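Long-range contacts in arabinogalactan endo-1,4-beta-galactosidase (Ignisphaera aggregans, PDB 7OSK), which probably hydrolyses internal beta-1,4-galactosidic bonds of galactans, this chain holding the family 53 glycoside hydrolase catalytic domain of a longer protein: residues E76-D81 with K125-G130; Q147-A152 with L197-S202; D272-V277 with I335-E340; A322-Q327 with A384-K389. All coordinates share one frame; numbering follows the deposited sequence.

Interaction 1 of 4, residues E76-D81 with K125-G130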
loop_
_atom_site.group_PDB
_atom_site.type_symbol
_atom_site.label_atom_id
_atom_site.label_comp_id
_atom_site.label_asym_id
_atom_site.label_seq_id
_atom_site.Cartn_x
_atom_site.Cartn_y
_atom_site.Cartn_z
ATOM N N GLU A 76 -2.264 -3.273 -26.386
ATOM C CA GLU A 76 -3.174 -2.797 -25.348
ATOM C C GLU A 76 -3.960 -3.943 -24.721
ATOM O O GLU A 76 -4.586 -4.738 -25.422
ATOM C CB GLU A 76 -4.142 -1.755 -25.914
ATOM C CG GLU A 76 -5.099 -1.180 -24.877
ATOM C CD GLU A 76 -6.042 -0.141 -25.454
ATOM O OE1 GLU A 76 -5.869 0.235 -26.632
ATOM O OE2 GLU A 76 -6.960 0.295 -24.727
ATOM N N ARG A 77 -3.919 -4.016 -23.393
ATOM C CA ARG A 77 -4.603 -5.066 -22.643
ATOM C C ARG A 77 -5.291 -4.494 -21.409
ATOM O O ARG A 77 -5.064 -3.343 -21.031
ATOM C CB ARG A 77 -3.619 -6.154 -22.208
ATOM C CG ARG A 77 -2.845 -6.814 -23.336
ATOM C CD ARG A 77 -3.450 -8.141 -23.743
ATOM N NE ARG A 77 -3.539 -9.069 -22.619
ATOM C CZ ARG A 77 -2.514 -9.764 -22.133
ATOM N NH1 ARG A 77 -1.305 -9.640 -22.664
ATOM N NH2 ARG A 77 -2.700 -10.583 -21.110
ATOM N N ASP A 78 -6.132 -5.308 -20.782
ATOM C CA ASP A 78 -6.686 -4.975 -19.479
ATOM C C ASP A 78 -5.552 -5.008 -18.460
ATOM O O ASP A 78 -4.812 -5.989 -18.390
ATOM C CB ASP A 78 -7.794 -5.957 -19.095
ATOM C CG ASP A 78 -8.610 -5.491 -17.901
ATOM O OD1 ASP A 78 -8.047 -4.828 -17.002
ATOM O OD2 ASP A 78 -9.822 -5.797 -17.862
ATOM N N LEU A 79 -5.414 -3.939 -17.683
ATOM C CA LEU A 79 -4.323 -3.821 -16.717
ATOM C C LEU A 79 -4.228 -5.036 -15.800
ATOM O O LEU A 79 -3.145 -5.583 -15.595
ATOM C CB LEU A 79 -4.495 -2.553 -15.877
ATOM C CG LEU A 79 -3.572 -2.404 -14.664
ATOM C CD1 LEU A 79 -2.110 -2.387 -15.080
ATOM C CD2 LEU A 79 -3.923 -1.149 -13.892
ATOM N N LEU A 80 -5.363 -5.455 -15.251
ATOM C CA LEU A 80 -5.387 -6.576 -14.320
ATOM C C LEU A 80 -4.922 -7.865 -14.989
ATOM O O LEU A 80 -4.337 -8.729 -14.340
ATOM C CB LEU A 80 -6.792 -6.759 -13.741
ATOM C CG LEU A 80 -7.247 -5.703 -12.733
ATOM C CD1 LEU A 80 -8.709 -5.910 -12.379
ATOM C CD2 LEU A 80 -6.382 -5.733 -11.477
ATOM N N ASP A 81 -5.180 -7.993 -16.287
ATOM C CA ASP A 81 -4.704 -9.150 -17.035
ATOM C C ASP A 81 -3.186 -9.096 -17.175
ATOM O O ASP A 81 -2.515 -10.124 -17.105
ATOM C CB ASP A 81 -5.360 -9.221 -18.418
ATOM C CG ASP A 81 -6.824 -9.613 -18.355
ATOM O OD1 ASP A 81 -7.209 -10.337 -17.414
ATOM O OD2 ASP A 81 -7.588 -9.205 -19.253
ATOM N N LYS A 125 -11.113 -8.975 -7.753
ATOM C CA LYS A 125 -11.519 -10.181 -7.043
ATOM C C LYS A 125 -12.231 -11.133 -7.998
ATOM O O LYS A 125 -12.221 -12.348 -7.806
ATOM C CB LYS A 125 -12.423 -9.837 -5.858
ATOM C CG LYS A 125 -12.395 -10.883 -4.747
ATOM C CD LYS A 125 -13.315 -10.520 -3.588
ATOM C CE LYS A 125 -14.782 -10.684 -3.964
ATOM N NZ LYS A 125 -15.701 -10.339 -2.837
ATOM N N ALA A 126 -12.849 -10.569 -9.031
ATOM C CA ALA A 126 -13.491 -11.370 -10.064
ATOM C C ALA A 126 -12.442 -12.072 -10.921
ATOM O O ALA A 126 -12.702 -13.133 -11.491
ATOM C CB ALA A 126 -14.388 -10.500 -10.927
ATOM N N LYS A 127 -11.259 -11.471 -11.004
ATOM C CA LYS A 127 -10.158 -12.027 -11.785
ATOM C C LYS A 127 -9.190 -12.834 -10.912
ATOM O O LYS A 127 -8.055 -13.100 -11.308
ATOM C CB LYS A 127 -9.412 -10.906 -12.517
ATOM C CG LYS A 127 -10.115 -10.427 -13.786
ATOM C CD LYS A 127 -9.351 -9.297 -14.462
ATOM C CE LYS A 127 -9.693 -9.190 -15.942
ATOM N NZ LYS A 127 -11.134 -8.924 -16.193
ATOM N N GLY A 128 -9.646 -13.218 -9.721
ATOM C CA GLY A 128 -8.895 -14.120 -8.863
ATOM C C GLY A 128 -7.966 -13.457 -7.862
ATOM O O GLY A 128 -7.413 -14.132 -6.995
ATOM N N PHE A 129 -7.790 -12.143 -7.971
ATOM C CA PHE A 129 -6.874 -11.419 -7.090
ATOM C C PHE A 129 -7.358 -11.384 -5.643
ATOM O O PHE A 129 -8.559 -11.465 -5.373
ATOM C CB PHE A 129 -6.678 -9.981 -7.577
ATOM C CG PHE A 129 -5.930 -9.865 -8.874
ATOM C CD1 PHE A 129 -6.603 -9.909 -10.084
ATOM C CD2 PHE A 129 -4.557 -9.691 -8.881
ATOM C CE1 PHE A 129 -5.916 -9.791 -11.277
ATOM C CE2 PHE A 129 -3.866 -9.573 -10.072
ATOM C CZ PHE A 129 -4.546 -9.620 -11.270
ATOM N N GLY A 130 -6.408 -11.262 -4.719
ATOM C CA GLY A 130 -6.712 -10.945 -3.336
ATOM C C GLY A 130 -6.726 -9.436 -3.177
ATOM O O GLY A 130 -6.023 -8.735 -3.904
#

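Interaction 2 of 4, residues Q147-A152 with L197-S202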
loop_
_atom_site.group_PDB
_atom_site.type_symbol
_atom_site.label_atom_id
_atom_site.label_comp_id
_atom_site.label_asym_id
_atom_site.label_seq_id
_atom_site.Cartn_x
_atom_site.Cartn_y
_atom_site.Cartn_z
ATOM N N GLN A 147 -2.162 13.290 9.521
ATOM C CA GLN A 147 -3.277 12.376 9.746
ATOM C C GLN A 147 -4.557 13.177 9.948
ATOM O O GLN A 147 -5.164 13.138 11.018
ATOM C CB GLN A 147 -3.016 11.479 10.960
ATOM C CG GLN A 147 -1.870 10.488 10.785
ATOM C CD GLN A 147 -2.269 9.242 10.008
ATOM O OE1 GLN A 147 -3.453 8.960 9.820
ATOM N NE2 GLN A 147 -1.276 8.487 9.554
ATOM N N SER A 148 -4.960 13.908 8.914
ATOM C CA SER A 148 -6.110 14.797 9.011
ATOM C C SER A 148 -7.411 14.029 9.194
ATOM O O SER A 148 -7.719 13.118 8.422
ATOM C CB SER A 148 -6.212 15.679 7.765
ATOM O OG SER A 148 -5.089 16.532 7.649
ATOM N N LYS A 149 -8.173 14.393 10.222
ATOM C CA LYS A 149 -9.527 13.878 10.367
ATOM C C LYS A 149 -10.341 14.361 9.176
ATOM O O LYS A 149 -10.196 15.511 8.766
ATOM C CB LYS A 149 -10.166 14.343 11.678
ATOM C CG LYS A 149 -9.462 13.840 12.926
ATOM C CD LYS A 149 -10.237 14.170 14.196
ATOM C CE LYS A 149 -10.268 15.662 14.485
ATOM N NZ LYS A 149 -10.955 15.959 15.773
ATOM N N PRO A 150 -11.190 13.488 8.606
ATOM C CA PRO A 150 -12.036 13.924 7.489
ATOM C C PRO A 150 -12.827 15.190 7.826
ATOM O O PRO A 150 -13.070 15.457 9.004
ATOM C CB PRO A 150 -12.964 12.726 7.266
ATOM C CG PRO A 150 -12.171 11.554 7.738
ATOM C CD PRO A 150 -11.350 12.050 8.891
ATOM N N LYS A 151 -13.201 15.956 6.804
ATOM C CA LYS A 151 -13.844 17.254 6.996
ATOM C C LYS A 151 -15.068 17.190 7.903
ATOM O O LYS A 151 -15.323 18.115 8.675
ATOM C CB LYS A 151 -14.251 17.845 5.644
ATOM C CG LYS A 151 -13.079 18.317 4.798
ATOM C CD LYS A 151 -13.536 18.793 3.428
ATOM C CE LYS A 151 -13.576 17.666 2.408
ATOM N NZ LYS A 151 -14.619 16.636 2.666
ATOM N N ALA A 152 -15.817 16.095 7.813
ATOM C CA ALA A 152 -17.057 15.955 8.569
ATOM C C ALA A 152 -16.814 15.405 9.972
ATOM O O ALA A 152 -17.715 15.411 10.810
ATOM C CB ALA A 152 -18.025 15.060 7.818
ATOM N N LEU A 197 -6.027 10.184 12.868
ATOM C CA LEU A 197 -7.129 11.049 13.278
ATOM C C LEU A 197 -6.681 12.065 14.329
ATOM O O LEU A 197 -7.230 12.112 15.431
ATOM C CB LEU A 197 -8.291 10.210 13.819
ATOM C CG LEU A 197 -9.026 9.344 12.796
ATOM C CD1 LEU A 197 -9.968 8.385 13.501
ATOM C CD2 LEU A 197 -9.786 10.216 11.815
ATOM N N TRP A 198 -5.684 12.875 13.983
ATOM C CA TRP A 198 -5.119 13.837 14.924
ATOM C C TRP A 198 -6.108 14.946 15.283
ATOM O O TRP A 198 -6.934 15.333 14.456
ATOM C CB TRP A 198 -3.848 14.463 14.351
ATOM C CG TRP A 198 -2.711 13.504 14.205
ATOM C CD1 TRP A 198 -2.601 12.273 14.775
ATOM C CD2 TRP A 198 -1.521 13.695 13.434
ATOM N NE1 TRP A 198 -1.414 11.683 14.410
ATOM C CE2 TRP A 198 -0.733 12.538 13.585
ATOM C CE3 TRP A 198 -1.045 14.734 12.629
ATOM C CZ2 TRP A 198 0.502 12.389 12.963
ATOM C CZ3 TRP A 198 0.182 14.584 12.013
ATOM C CH2 TRP A 198 0.941 13.421 12.183
ATOM N N PRO A 199 -6.025 15.469 16.519
ATOM C CA PRO A 199 -5.124 15.049 17.599
ATOM C C PRO A 199 -5.712 13.947 18.483
ATOM O O PRO A 199 -4.997 13.402 19.323
ATOM C CB PRO A 199 -4.931 16.337 18.398
ATOM C CG PRO A 199 -6.224 17.055 18.245
ATOM C CD PRO A 199 -6.771 16.687 16.885
ATOM N N ASP A 200 -6.989 13.620 18.286
ATOM C CA ASP A 200 -7.706 12.708 19.180
ATOM C C ASP A 200 -7.100 11.305 19.261
ATOM O O ASP A 200 -7.232 10.627 20.283
ATOM C CB ASP A 200 -9.168 12.598 18.749
ATOM C CG ASP A 200 -9.958 13.860 19.041
ATOM O OD1 ASP A 200 -9.448 14.964 18.745
ATOM O OD2 ASP A 200 -11.085 13.750 19.576
ATOM N N GLY A 201 -6.455 10.871 18.182
ATOM C CA GLY A 201 -5.787 9.582 18.149
ATOM C C GLY A 201 -4.315 9.745 17.823
ATOM O O GLY A 201 -3.752 8.987 17.031
ATOM N N SER A 202 -3.687 10.738 18.446
ATOM C CA SER A 202 -2.327 11.127 18.097
ATOM C C SER A 202 -1.256 10.321 18.820
ATOM O O SER A 202 -0.179 10.847 19.101
ATOM C CB SER A 202 -2.121 12.615 18.397
ATOM O OG SER A 202 -0.774 13.000 18.190
HETATM O O HOH W 1 -6.012 9.696 9.883
HETATM O O HOH W 2 -7.298 16.799 11.326
#

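Interaction 3 of 4, residues D272-V277 with I335-E340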
loop_
_atom_site.group_PDB
_atom_site.type_symbol
_atom_site.label_atom_id
_atom_site.label_comp_id
_atom_site.label_asym_id
_atom_site.label_seq_id
_atom_site.Cartn_x
_atom_site.Cartn_y
_atom_site.Cartn_z
ATOM N N ASP A 272 19.091 -3.698 7.284
ATOM C CA ASP A 272 18.230 -3.038 8.260
ATOM C C ASP A 272 16.823 -3.626 8.201
ATOM O O ASP A 272 16.125 -3.698 9.214
ATOM C CB ASP A 272 18.184 -1.528 8.012
ATOM C CG ASP A 272 19.538 -0.865 8.178
ATOM O OD1 ASP A 272 20.330 -1.326 9.026
ATOM O OD2 ASP A 272 19.812 0.120 7.461
ATOM N N PHE A 273 16.414 -4.048 7.008
ATOM C CA PHE A 273 15.119 -4.690 6.831
ATOM C C PHE A 273 15.141 -6.101 7.412
ATOM O O PHE A 273 14.173 -6.539 8.028
ATOM C CB PHE A 273 14.732 -4.728 5.351
ATOM C CG PHE A 273 13.420 -5.416 5.084
ATOM C CD1 PHE A 273 12.219 -4.780 5.354
ATOM C CD2 PHE A 273 13.387 -6.699 4.562
ATOM C CE1 PHE A 273 11.013 -5.408 5.111
ATOM C CE2 PHE A 273 12.184 -7.334 4.316
ATOM C CZ PHE A 273 10.996 -6.688 4.591
ATOM N N ARG A 274 16.253 -6.803 7.218
ATOM C CA ARG A 274 16.414 -8.155 7.745
ATOM C C ARG A 274 16.321 -8.181 9.265
ATOM O O ARG A 274 15.713 -9.079 9.844
ATOM C CB ARG A 274 17.755 -8.745 7.311
ATOM C CG ARG A 274 17.682 -9.618 6.073
ATOM C CD ARG A 274 19.015 -10.292 5.793
ATOM N NE ARG A 274 18.861 -11.469 4.942
ATOM C CZ ARG A 274 18.833 -11.444 3.614
ATOM N NH1 ARG A 274 18.948 -10.297 2.955
ATOM N NH2 ARG A 274 18.687 -12.575 2.938
ATOM N N ASN A 275 16.932 -7.192 9.906
ATOM C CA ASN A 275 16.951 -7.125 11.361
ATOM C C ASN A 275 15.555 -6.911 11.930
ATOM O O ASN A 275 15.226 -7.437 12.993
ATOM C CB ASN A 275 17.881 -6.005 11.833
ATOM C CG ASN A 275 19.312 -6.205 11.375
ATOM O OD1 ASN A 275 19.808 -7.332 11.315
ATOM N ND2 ASN A 275 19.984 -5.109 11.047
ATOM N N LEU A 276 14.738 -6.140 11.222
ATOM C CA LEU A 276 13.370 -5.892 11.659
ATOM C C LEU A 276 12.541 -7.168 11.597
ATOM O O LEU A 276 11.818 -7.492 12.537
ATOM C CB LEU A 276 12.707 -4.810 10.805
ATOM C CG LEU A 276 11.249 -4.514 11.178
ATOM C CD1 LEU A 276 11.161 -3.919 12.580
ATOM C CD2 LEU A 276 10.600 -3.602 10.162
ATOM N N VAL A 277 12.643 -7.881 10.482
ATOM C CA VAL A 277 11.829 -9.068 10.259
ATOM C C VAL A 277 12.084 -10.116 11.340
ATOM O O VAL A 277 11.145 -10.585 11.982
ATOM C CB VAL A 277 12.096 -9.683 8.866
ATOM C CG1 VAL A 277 11.343 -11.002 8.699
ATOM C CG2 VAL A 277 11.691 -8.709 7.767
ATOM N N ILE A 335 11.745 -9.881 -1.533
ATOM C CA ILE A 335 10.953 -11.099 -1.383
ATOM C C ILE A 335 11.796 -12.180 -0.717
ATOM O O ILE A 335 11.323 -12.897 0.167
ATOM C CB ILE A 335 10.427 -11.609 -2.748
ATOM C CG1 ILE A 335 9.405 -10.617 -3.317
ATOM C CG2 ILE A 335 9.806 -13.004 -2.606
ATOM C CD1 ILE A 335 8.806 -11.013 -4.664
ATOM N N ALA A 336 13.048 -12.289 -1.145
ATOM C CA ALA A 336 13.963 -13.273 -0.583
ATOM C C ALA A 336 14.262 -12.957 0.878
ATOM O O ALA A 336 14.166 -13.828 1.741
ATOM C CB ALA A 336 15.249 -13.319 -1.390
ATOM N N ALA A 337 14.623 -11.707 1.146
ATOM C CA ALA A 337 14.948 -11.274 2.500
ATOM C C ALA A 337 13.774 -11.500 3.446
ATOM O O ALA A 337 13.956 -11.947 4.576
ATOM C CB ALA A 337 15.352 -9.811 2.504
ATOM N N LEU A 338 12.570 -11.189 2.981
ATOM C CA LEU A 338 11.381 -11.331 3.809
ATOM C C LEU A 338 11.099 -12.792 4.145
ATOM O O LEU A 338 10.782 -13.120 5.288
ATOM C CB LEU A 338 10.167 -10.714 3.111
ATOM C CG LEU A 338 8.831 -10.874 3.845
ATOM C CD1 LEU A 338 8.911 -10.328 5.264
ATOM C CD2 LEU A 338 7.715 -10.189 3.072
ATOM N N TYR A 339 11.214 -13.667 3.150
ATOM C CA TYR A 339 10.880 -15.075 3.338
ATOM C C TYR A 339 11.969 -15.825 4.098
ATOM O O TYR A 339 11.672 -16.682 4.931
ATOM C CB TYR A 339 10.633 -15.754 1.987
ATOM C CG TYR A 339 10.299 -17.224 2.112
ATOM C CD1 TYR A 339 9.256 -17.650 2.924
ATOM C CD2 TYR A 339 11.024 -18.185 1.418
ATOM C CE1 TYR A 339 8.946 -18.994 3.046
ATOM C CE2 TYR A 339 10.719 -19.532 1.533
ATOM C CZ TYR A 339 9.680 -19.930 2.349
ATOM O OH TYR A 339 9.371 -21.266 2.470
ATOM N N GLU A 340 13.224 -15.500 3.810
ATOM C CA GLU A 340 14.355 -16.181 4.435
ATOM C C GLU A 340 14.416 -15.914 5.937
ATOM O O GLU A 340 14.948 -16.724 6.698
ATOM C CB GLU A 340 15.664 -15.751 3.767
ATOM C CG GLU A 340 15.860 -16.350 2.379
ATOM C CD GLU A 340 17.019 -15.733 1.625
ATOM O OE1 GLU A 340 17.815 -15.001 2.251
ATOM O OE2 GLU A 340 17.132 -15.980 0.405
#

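Interaction 4 of 4, residues A322-Q327 with A384-K389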
loop_
_atom_site.group_PDB
_atom_site.type_symbol
_atom_site.label_atom_id
_atom_site.label_comp_id
_atom_site.label_asym_id
_atom_site.label_seq_id
_atom_site.Cartn_x
_atom_site.Cartn_y
_atom_site.Cartn_z
ATOM N N ALA A 322 19.556 2.699 -10.348
ATOM C CA ALA A 322 18.254 3.065 -10.906
ATOM C C ALA A 322 18.088 2.613 -12.357
ATOM O O ALA A 322 18.041 3.437 -13.267
ATOM C CB ALA A 322 18.046 4.569 -10.803
ATOM N N SER A 323 18.005 1.302 -12.559
ATOM C CA SER A 323 17.702 0.735 -13.871
ATOM C C SER A 323 16.563 -0.261 -13.738
ATOM O O SER A 323 16.153 -0.596 -12.628
ATOM C CB SER A 323 18.925 0.046 -14.475
ATOM O OG SER A 323 19.376 -1.006 -13.637
ATOM N N ILE A 324 16.064 -0.747 -14.867
ATOM C CA ILE A 324 14.997 -1.734 -14.849
ATOM C C ILE A 324 15.497 -3.004 -14.167
ATOM O O ILE A 324 14.765 -3.646 -13.417
ATOM C CB ILE A 324 14.492 -2.052 -16.269
ATOM C CG1 ILE A 324 14.044 -0.759 -16.964
ATOM C CG2 ILE A 324 13.355 -3.068 -16.209
ATOM C CD1 ILE A 324 13.472 -0.948 -18.359
ATOM N N GLN A 325 16.753 -3.355 -14.429
ATOM C CA GLN A 325 17.395 -4.482 -13.757
ATOM C C GLN A 325 17.569 -4.195 -12.268
ATOM O O GLN A 325 17.327 -5.060 -11.426
ATOM C CB GLN A 325 18.756 -4.782 -14.391
ATOM C CG GLN A 325 19.496 -5.960 -13.767
ATOM C CD GLN A 325 18.831 -7.287 -14.064
ATOM O OE1 GLN A 325 18.947 -7.817 -15.170
ATOM N NE2 GLN A 325 18.130 -7.835 -13.077
ATOM N N GLY A 326 18.003 -2.978 -11.954
ATOM C CA GLY A 326 18.241 -2.585 -10.579
ATOM C C GLY A 326 16.964 -2.584 -9.767
ATOM O O GLY A 326 16.978 -2.875 -8.570
ATOM N N GLN A 327 15.856 -2.249 -10.422
ATOM C CA GLN A 327 14.545 -2.281 -9.790
ATOM C C GLN A 327 14.151 -3.721 -9.484
ATOM O O GLN A 327 13.716 -4.038 -8.378
ATOM C CB GLN A 327 13.494 -1.626 -10.693
ATOM C CG GLN A 327 12.077 -1.631 -10.120
ATOM C CD GLN A 327 11.035 -1.142 -11.110
ATOM O OE1 GLN A 327 10.998 -1.579 -12.261
ATOM N NE2 GLN A 327 10.178 -0.230 -10.663
ATOM N N ALA A 384 4.408 -2.292 -20.106
ATOM C CA ALA A 384 4.943 -3.055 -18.986
ATOM C C ALA A 384 6.459 -3.184 -19.079
ATOM O O ALA A 384 6.994 -3.642 -20.087
ATOM C CB ALA A 384 4.300 -4.433 -18.933
ATOM N N LEU A 385 7.145 -2.770 -18.019
ATOM C CA LEU A 385 8.587 -2.940 -17.933
ATOM C C LEU A 385 8.916 -4.421 -17.789
ATOM O O LEU A 385 8.142 -5.170 -17.195
ATOM C CB LEU A 385 9.153 -2.155 -16.750
ATOM C CG LEU A 385 8.937 -0.641 -16.778
ATOM C CD1 LEU A 385 9.371 -0.015 -15.461
ATOM C CD2 LEU A 385 9.687 -0.008 -17.942
ATOM N N PRO A 386 10.068 -4.854 -18.328
ATOM C CA PRO A 386 10.429 -6.270 -18.204
ATOM C C PRO A 386 10.699 -6.695 -16.762
ATOM O O PRO A 386 10.894 -7.883 -16.510
ATOM C CB PRO A 386 11.698 -6.391 -19.059
ATOM C CG PRO A 386 12.237 -5.007 -19.163
ATOM C CD PRO A 386 11.053 -4.094 -19.118
ATOM N N SER A 387 10.705 -5.740 -15.835
ATOM C CA SER A 387 10.907 -6.040 -14.419
ATOM C C SER A 387 9.593 -6.391 -13.724
ATOM O O SER A 387 9.575 -6.695 -12.533
ATOM C CB SER A 387 11.576 -4.857 -13.712
ATOM O OG SER A 387 10.850 -3.659 -13.917
ATOM N N LEU A 388 8.496 -6.345 -14.470
ATOM C CA LEU A 388 7.192 -6.704 -13.927
ATOM C C LEU A 388 7.079 -8.217 -13.783
ATOM O O LEU A 388 6.200 -8.716 -13.084
ATOM C CB LEU A 388 6.070 -6.167 -14.822
ATOM C CG LEU A 388 4.628 -6.370 -14.349
ATOM C CD1 LEU A 388 4.380 -5.734 -12.988
ATOM C CD2 LEU A 388 3.662 -5.814 -15.378
ATOM N N LYS A 389 7.978 -8.941 -14.444
ATOM C CA LYS A 389 8.000 -10.399 -14.381
ATOM C C LYS A 389 8.698 -10.896 -13.119
ATOM O O LYS A 389 8.884 -12.099 -12.938
ATOM C CB LYS A 389 8.699 -10.980 -15.612
ATOM C CG LYS A 389 8.050 -10.619 -16.933
ATOM C CD LYS A 389 8.876 -11.141 -18.097
ATOM C CE LYS A 389 8.245 -10.793 -19.433
ATOM N NZ LYS A 389 9.093 -11.238 -20.574
#

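Interaction 1 of 4, residues E76-D81 with K125-G130
The carboxylate of Asp-78 is engaged through both oxygens. OD2 meets Lys-127 tip to tip in a long salt bridge, 3.8 Å from OD2 to NZ, while OD1 accepts the backbone N of Leu-80 at 3.3 Å, the donor standing above the carboxylate plane. The second bond makes Asp-78 the N-cap of helix 79-85, so the ammonium of Lys-127 approaches a carboxylate already held at a helix start. Lys-127 runs out straight through CD and CE and bends only at the last torsion (chi4 60°), which swings NZ aside. The Lys-127 and Asp-81 side chains cross at about a right angle, and NZ stays 4.3 Å from Asp-81 OD1, beyond a salt bridge but near enough for the two acids probably to share its charge.

Helix 79-85 and helix 114-126 are outer helices of the eight-stranded TIM barrel, and the second ends here in a Schellman motif with Gly-128, at positive phi, as its C-prime residue. Beyond that turn the chain leads through Phe-129 into strand 130-135. Alongside the charged groups, Leu-80 packs its CB 3.7 Å from the CD methylene of Lys-127. CD2 of the same leucine lies over one face of the Phe-129 ring, offset toward the rim, and CE1 and CZ of that ring border the Leu-80 carbonyl. Lys-84 adds a cation-pi contact to the ring, and Ile-91 of strand 90-95 touches both Leu-80 and Phe-129.

Interaction 2 of 4, residues Q147-A152 with L197-S202
Gln-147 lays its CB over the Trp-198 indole, 3.6 Å from the centroid of the five-membered ring and 8° off the ring normal, a CH-pi contact. The two segments belong to beta-alpha loops of the TIM barrel, following the neighbouring strands 130-135 and 185-188, so the contact ties two adjacent loops together. Gln-147 CG follows CB across the indole toward CE2 and CZ2; a bend at chi2 (-81°) then takes CD off this course, and the amide plane stands 63° from the ring. NE2 of this amide is bonded to Asn-190 O, and a water 2.7 Å from OE1 also accepts from Leu-197 N.

The backbones are joined where Trp-198 N donates to Gln-147 O at 3.0 Å. The indole NE1 is bound in turn to Asn-194 O in its own loop. An alanine in place of Trp-198 would probably leave one flank of Gln-147 without its aromatic cover and Asn-194 O without its indole donor, loosening the tie between the loops.

Farther along, Leu-197 CD2 packs against Pro-150 CD at 3.8 Å and also touches CG of Lys-149. The lysine chain runs past the carbonyl of Trp-198, which is followed by a cis peptide bond to Pro-199. The Lys-149 ammonium bonds to Ala-154 O and forms a salt bridge with Asp-200 whose hydrogen bond is weak, NZ lying 3.5 Å from OD1.

Interaction 3 of 4, residues D272-V277 with I335-E340
The guanidinium of Arg-274 has the CB of Ala-337 over one face, 3.6 Å above the plane and offset toward the rim, and OE1 of Glu-340 at its edge, in the plane. The edge contact is a salt bridge, with NH2 2.7 Å from OE1, although the carboxylate and guanidinium planes are turned 50° apart. Arg-274 is extended from CG to NE, which carries its head across to the facing helix, and there NE forms a second salt bridge with Glu-341. The Phe-273 ring turns its edge to the same helix: CD2 is 4.2 Å from Ala-337 CB, and CE2 is 4.1 Å from Leu-338 CB. One face of this ring is covered from within its own helix by Val-277 CG2, which also touches Leu-338 CD1, the two side chains crossing at about a right angle.

Helices 270-283 and 324-342 are outer helices of the TIM barrel, lying before and after strand 287-293 in the chain. Their short segments run at 27° to each other, with axes 9.4 Å apart at closest approach. The small Ala-337 sits where the backbones come nearest, opposite Arg-274. Inward, Phe-273 and Leu-338 both rest on Val-290 of strand 287-293. The contact thus grades from hydrocarbon next to the barrel to charge at the outside, where two acids on one helix face a single arginine and probably hold its head in place on the small alanine methyl.

Interaction 4 of 4, residues A322-Q327 with A384-K389
Ser-387 meets Gln-327 and Ile-324 in the buried, tightly fitted part of this contact, whereas Ile-324 with the Pro-386 ring makes up its looser, partly exposed side. The Ser-387 hydroxyl donates to Gln-327 OE1, with OG 2.7 Å from the oxygen, tilted 25° from the carbonyl plane and at a C=O...donor angle of 149°. With OG between the backbone N and the carbonyl carbon (chi1 54°), the crowded position, the hydroxyl faces the helix, and Ile-324 CG2 lies 3.4 Å from Ser-387 OG. Gln-327 comes to it with CG anti to the backbone N and an extended chain beyond, and its NE2 turns to Tyr-351 OH and Ala-376 O. Leu-385, also buried, places CD1 3.9 Å from Gln-327 OE1 and CD2 3.9 Å from Ile-324 CD1.

On the partly exposed side, CG2 of Ile-324 sits 3.7 Å from Pro-386 CG, the two side chains crossing at about a right angle. Ile-324 opens helix 324-342, an outer helix of the TIM barrel, and Ser-323 before it is the N-cap, its OG accepting from Gly-326 N. The partner segment is part of the loop after the last barrel strand, 346-352; upstream this loop carries the calcium ligands Asn-370 and Glu-373, the Glu-373 side chain about 9 Å from that of Leu-385.

A leucine in place of Gln-327 would probably leave the buried Ser-387 hydroxyl without its acceptor, and Tyr-351 OH and Ala-376 O without this donor. One amide thus joins the contact to its surroundings, its oxygen accepting from the serine hydroxyl and its nitrogen bonded to Tyr-351 and Ala-376, which probably fixes which way round it sits.

How the interactions relate
All four contacts lie around one TIM barrel, closed by eight parallel strands in sequence order. Interactions 1 and 2 come one after the other along the chain, on opposite sides of its centre and 34 Å apart between centres. Interactions 3 and 4 follow, their segments alternating along the chain, and both use helix 324-342: its start meets the loop after strand 346-352, and its later turns meet helix 270-283, with centres 21 Å apart. Interaction 4 also approaches interaction 1, nearest atoms about 7 Å apart; Ala-384 and Leu-388 touch helix 79-85, so the loop after the last strand packs against the first part of the barrel, which probably helps to join its two ends.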